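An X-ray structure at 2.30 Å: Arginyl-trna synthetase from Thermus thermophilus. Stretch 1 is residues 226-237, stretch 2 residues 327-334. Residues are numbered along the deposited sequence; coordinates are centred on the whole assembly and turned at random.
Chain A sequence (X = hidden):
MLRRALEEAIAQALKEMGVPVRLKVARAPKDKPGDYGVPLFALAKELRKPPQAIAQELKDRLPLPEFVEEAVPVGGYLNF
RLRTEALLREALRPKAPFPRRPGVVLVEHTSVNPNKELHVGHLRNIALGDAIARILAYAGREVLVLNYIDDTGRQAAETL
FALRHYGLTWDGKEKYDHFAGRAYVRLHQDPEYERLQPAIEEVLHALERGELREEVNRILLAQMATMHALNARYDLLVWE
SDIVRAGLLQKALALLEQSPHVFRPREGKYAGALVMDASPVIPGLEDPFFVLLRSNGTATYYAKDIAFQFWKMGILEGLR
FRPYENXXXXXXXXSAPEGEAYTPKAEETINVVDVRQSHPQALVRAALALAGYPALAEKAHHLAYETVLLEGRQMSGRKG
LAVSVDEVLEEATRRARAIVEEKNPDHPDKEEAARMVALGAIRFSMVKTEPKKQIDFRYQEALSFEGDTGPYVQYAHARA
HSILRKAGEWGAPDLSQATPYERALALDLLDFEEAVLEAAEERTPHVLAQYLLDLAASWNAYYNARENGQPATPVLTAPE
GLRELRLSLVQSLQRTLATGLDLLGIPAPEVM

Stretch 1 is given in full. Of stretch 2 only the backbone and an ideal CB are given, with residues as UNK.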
# COMPACT_ATOMS: atom_id res chain seq x y z
N THR A 226 15.82 -1.95 -9.50
CA THR A 226 15.41 -0.85 -8.64
C THR A 226 14.17 -1.27 -7.82
O THR A 226 14.08 -1.00 -6.62
CB THR A 226 15.07 0.40 -9.47
OG1 THR A 226 16.17 0.71 -10.32
CG2 THR A 226 14.78 1.59 -8.56
N MET A 227 13.22 -1.93 -8.48
CA MET A 227 12.01 -2.40 -7.82
C MET A 227 12.40 -3.34 -6.68
O MET A 227 11.86 -3.26 -5.58
CB MET A 227 11.12 -3.15 -8.81
CG MET A 227 10.54 -2.29 -9.92
SD MET A 227 9.77 -3.28 -11.23
CE MET A 227 9.95 -2.16 -12.67
N HIS A 228 13.34 -4.23 -6.97
CA HIS A 228 13.84 -5.19 -6.00
C HIS A 228 14.51 -4.49 -4.82
O HIS A 228 14.29 -4.86 -3.67
CB HIS A 228 14.84 -6.14 -6.67
CG HIS A 228 15.39 -7.18 -5.75
ND1 HIS A 228 14.64 -8.24 -5.29
CD2 HIS A 228 16.61 -7.29 -5.16
CE1 HIS A 228 15.37 -8.96 -4.46
NE2 HIS A 228 16.57 -8.41 -4.36
N ALA A 229 15.32 -3.47 -5.10
CA ALA A 229 16.02 -2.74 -4.04
C ALA A 229 15.04 -1.97 -3.17
O ALA A 229 15.36 -1.61 -2.05
CB ALA A 229 17.04 -1.79 -4.64
N LEU A 230 13.84 -1.71 -3.70
CA LEU A 230 12.83 -0.99 -2.93
C LEU A 230 12.02 -1.97 -2.10
O LEU A 230 11.08 -1.58 -1.41
CB LEU A 230 11.91 -0.20 -3.86
CG LEU A 230 12.53 1.04 -4.50
CD1 LEU A 230 11.56 1.64 -5.51
CD2 LEU A 230 12.87 2.06 -3.41
N ASN A 231 12.39 -3.24 -2.17
CA ASN A 231 11.74 -4.33 -1.44
C ASN A 231 10.26 -4.50 -1.81
O ASN A 231 9.41 -4.77 -0.96
CB ASN A 231 11.90 -4.12 0.08
CG ASN A 231 11.51 -5.36 0.88
OD1 ASN A 231 11.73 -6.50 0.45
ND2 ASN A 231 10.94 -5.14 2.06
N ALA A 232 9.97 -4.34 -3.10
CA ALA A 232 8.62 -4.50 -3.64
C ALA A 232 8.48 -5.94 -4.14
O ALA A 232 9.46 -6.54 -4.57
CB ALA A 232 8.40 -3.53 -4.80
N ARG A 233 7.27 -6.50 -4.08
CA ARG A 233 7.06 -7.88 -4.53
C ARG A 233 6.09 -7.94 -5.71
O ARG A 233 5.16 -7.15 -5.79
CB ARG A 233 6.50 -8.73 -3.38
CG ARG A 233 7.03 -8.37 -2.00
CD ARG A 233 6.53 -9.33 -0.91
NE ARG A 233 5.11 -9.67 -1.04
CZ ARG A 233 4.12 -8.79 -1.15
NH1 ARG A 233 4.38 -7.49 -1.15
NH2 ARG A 233 2.86 -9.21 -1.27
N TYR A 234 6.31 -8.88 -6.63
CA TYR A 234 5.43 -9.02 -7.79
C TYR A 234 5.12 -10.47 -8.10
O TYR A 234 5.98 -11.34 -7.99
CB TYR A 234 6.05 -8.39 -9.05
CG TYR A 234 6.45 -6.95 -8.89
CD1 TYR A 234 7.71 -6.61 -8.39
CD2 TYR A 234 5.57 -5.91 -9.22
CE1 TYR A 234 8.08 -5.28 -8.23
CE2 TYR A 234 5.93 -4.58 -9.06
CZ TYR A 234 7.19 -4.27 -8.56
OH TYR A 234 7.56 -2.97 -8.37
N ASP A 235 3.87 -10.73 -8.49
CA ASP A 235 3.47 -12.08 -8.85
C ASP A 235 3.35 -12.22 -10.37
O ASP A 235 3.78 -13.21 -10.96
CB ASP A 235 2.13 -12.44 -8.22
CG ASP A 235 2.19 -12.45 -6.71
OD1 ASP A 235 1.63 -11.53 -6.09
OD2 ASP A 235 2.80 -13.39 -6.16
N LEU A 236 2.75 -11.21 -11.00
CA LEU A 236 2.53 -11.26 -12.44
C LEU A 236 3.00 -10.05 -13.22
O LEU A 236 3.03 -8.93 -12.73
CB LEU A 236 1.03 -11.42 -12.72
CG LEU A 236 0.26 -12.55 -12.04
CD1 LEU A 236 -1.22 -12.19 -11.99
CD2 LEU A 236 0.49 -13.86 -12.81
N LEU A 237 3.36 -10.31 -14.47
CA LEU A 237 3.77 -9.28 -15.40
C LEU A 237 2.80 -9.47 -16.56
O LEU A 237 2.56 -10.59 -16.97
CB LEU A 237 5.19 -9.53 -15.90
CG LEU A 237 6.35 -8.62 -15.47
CD1 LEU A 237 6.35 -8.38 -13.98
CD2 LEU A 237 7.65 -9.26 -15.93
N UNK A 327 16.73 -12.33 -12.27
CA UNK A 327 17.49 -12.70 -11.07
C UNK A 327 16.93 -12.22 -9.74
O UNK A 327 17.56 -12.43 -8.70
CB UNK A 327 18.92 -12.16 -11.21
N UNK A 328 15.76 -11.59 -9.74
CA UNK A 328 15.22 -11.06 -8.50
C UNK A 328 14.04 -11.81 -7.89
O UNK A 328 13.98 -12.00 -6.67
CB UNK A 328 14.80 -9.61 -8.74
N UNK A 329 13.11 -12.24 -8.73
CA UNK A 329 11.94 -12.95 -8.23
C UNK A 329 11.77 -14.33 -8.84
O UNK A 329 11.34 -14.47 -9.99
CB UNK A 329 10.68 -12.12 -8.49
N UNK A 330 12.10 -15.38 -8.08
CA UNK A 330 12.01 -16.77 -8.53
C UNK A 330 10.60 -17.18 -8.97
O UNK A 330 10.45 -17.92 -9.94
CB UNK A 330 12.48 -17.70 -7.41
N UNK A 331 9.58 -16.70 -8.26
CA UNK A 331 8.22 -17.07 -8.60
C UNK A 331 7.44 -16.14 -9.51
O UNK A 331 6.25 -16.35 -9.73
CB UNK A 331 7.43 -17.23 -7.30
N UNK A 332 8.09 -15.12 -10.06
CA UNK A 332 7.40 -14.19 -10.94
C UNK A 332 6.99 -14.83 -12.27
O UNK A 332 7.79 -15.52 -12.91
CB UNK A 332 8.29 -12.97 -11.20
N UNK A 333 5.74 -14.60 -12.68
CA UNK A 333 5.24 -15.14 -13.94
C UNK A 333 4.85 -14.00 -14.89
O UNK A 333 4.34 -12.96 -14.46
CB UNK A 333 4.04 -16.06 -13.69
N UNK A 334 5.09 -14.20 -16.18
CA UNK A 334 4.79 -13.18 -17.17
C UNK A 334 3.86 -13.68 -18.26
O UNK A 334 3.82 -14.87 -18.56
CB UNK A 334 6.09 -12.66 -17.80

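At position 327 the ideal CB has nothing of stretch 1 within 5.5 Å. With phi near -90° many residues would fit, proline among them. The deposited residue is Pro327, which makes no contact with stretch 1.

Position 328 is different: its CA-to-CB bond points toward the helix end, and the ideal CB lies 3.7 Å from His228 ND1. An aromatic, a long aliphatic or a polar chain could all lie along the imidazole. Tyr328 is found, with chi1 in the m well. Its CB packs against His228 ND1 at 3.7 Å, and the two rings form an oblique pair, centroids 5.4 Å apart and planes at 39°.

Position 329 also points toward stretch 1, but from farther off; the ideal CB is 4.8 Å from Tyr234 O. Ahead of it lies a gap lined by His228, Ala232 and Tyr234, with the carbonyl of Ala232 at its far end. A small residue would leave that space unfilled, whereas a long one ending in a donor could both fill it and satisfy the carbonyl. Tyr329 does so: its OH donates a hydrogen bond to Ala232 O at 2.8 Å. The ring also receives the edge of another ring on each of its two faces, His228 on one with planes at 80° and Tyr234, in an offset arrangement, on the other at 85°; Tyr234 CD1 comes within 3.7 Å of Tyr329 CZ. Accordingly, this residue has the largest area covered by stretch 1 of any in stretch 2.

Position 330 follows as the second residue of a type I turn, and its CB is out of reach of stretch 1. Phi of -58° is what a proline ring imposes, and Pro330 occupies it.

At 331, the third turn position, phi/psi of -95/7 is open to most residues, and there is room for a CB. The residue is Gly331. One water donates to Asp235 O at 2.9 Å and, weakly, to Gly331 O at 3.3 Å, a link between main-chain carbonyls that does not depend on the side chain.

The CB at 332 points sideways, 4.3 Å from Tyr234 O, but a branched aliphatic chain could bend inward to the carbon surface of Tyr234 and Leu237. Leu332 does this with chi1 t and chi2 p: its CD1 lies 3.9 Å from Tyr234 CB and 3.8 Å from Leu237 CD1.

From 333 the chain runs parallel to stretch 1 as a strand. The N of 333 donates to Asp235 O (3.0 Å), and Leu237 N donates to the O of 333 (2.8 Å), bonds that any residue but proline could supply in full. The side chain shares a sheet face with Leu236, suiting an aliphatic or a long chain with an aliphatic stem. Arg333 brings NH1 to 3.9 Å from Leu236 CD2.

Position 334 lies on the other face, beside Leu237, with its ideal CB 3.8 Å from Leu237 CB. Beta-branched residues suit such extended backbone. Thr334 places OG1 3.7 Å from Leu237 CB, while its CA makes a CA-H...O contact with Leu237 O at 3.4 Å.

Stretch 2 327-334: PYYPGLRT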
# COMPACT_ATOMS: atom_id res chain seq x y z
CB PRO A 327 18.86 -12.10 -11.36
CG PRO A 327 18.49 -10.80 -12.02
CD PRO A 327 17.39 -11.23 -12.99
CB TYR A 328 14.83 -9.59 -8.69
CG TYR A 328 15.84 -8.80 -9.49
CD1 TYR A 328 15.66 -8.60 -10.86
CD2 TYR A 328 17.00 -8.31 -8.89
CE1 TYR A 328 16.61 -7.91 -11.61
CE2 TYR A 328 17.96 -7.62 -9.64
CZ TYR A 328 17.76 -7.43 -11.00
OH TYR A 328 18.71 -6.77 -11.75
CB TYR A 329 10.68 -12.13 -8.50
CG TYR A 329 10.80 -10.70 -8.07
CD1 TYR A 329 11.23 -9.72 -8.97
CD2 TYR A 329 10.48 -10.31 -6.77
CE1 TYR A 329 11.33 -8.38 -8.59
CE2 TYR A 329 10.57 -8.97 -6.38
CZ TYR A 329 10.99 -8.01 -7.29
OH TYR A 329 11.04 -6.70 -6.92
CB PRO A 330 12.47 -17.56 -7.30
CG PRO A 330 13.43 -16.60 -6.63
CD PRO A 330 12.68 -15.30 -6.72
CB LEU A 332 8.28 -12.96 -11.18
CG LEU A 332 7.75 -11.84 -12.08
CD1 LEU A 332 6.40 -11.34 -11.56
CD2 LEU A 332 8.76 -10.70 -12.10
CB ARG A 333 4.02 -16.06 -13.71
CG ARG A 333 4.34 -17.45 -13.16
CD ARG A 333 3.06 -18.25 -12.83
NE ARG A 333 2.32 -18.74 -14.00
CZ ARG A 333 1.03 -18.50 -14.25
NH1 ARG A 333 0.30 -17.75 -13.42
NH2 ARG A 333 0.44 -19.03 -15.32
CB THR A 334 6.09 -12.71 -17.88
OG1 THR A 334 5.79 -11.69 -18.84
CG2 THR A 334 6.75 -13.88 -18.62
O HOH W 1 2.97 -15.82 -10.00
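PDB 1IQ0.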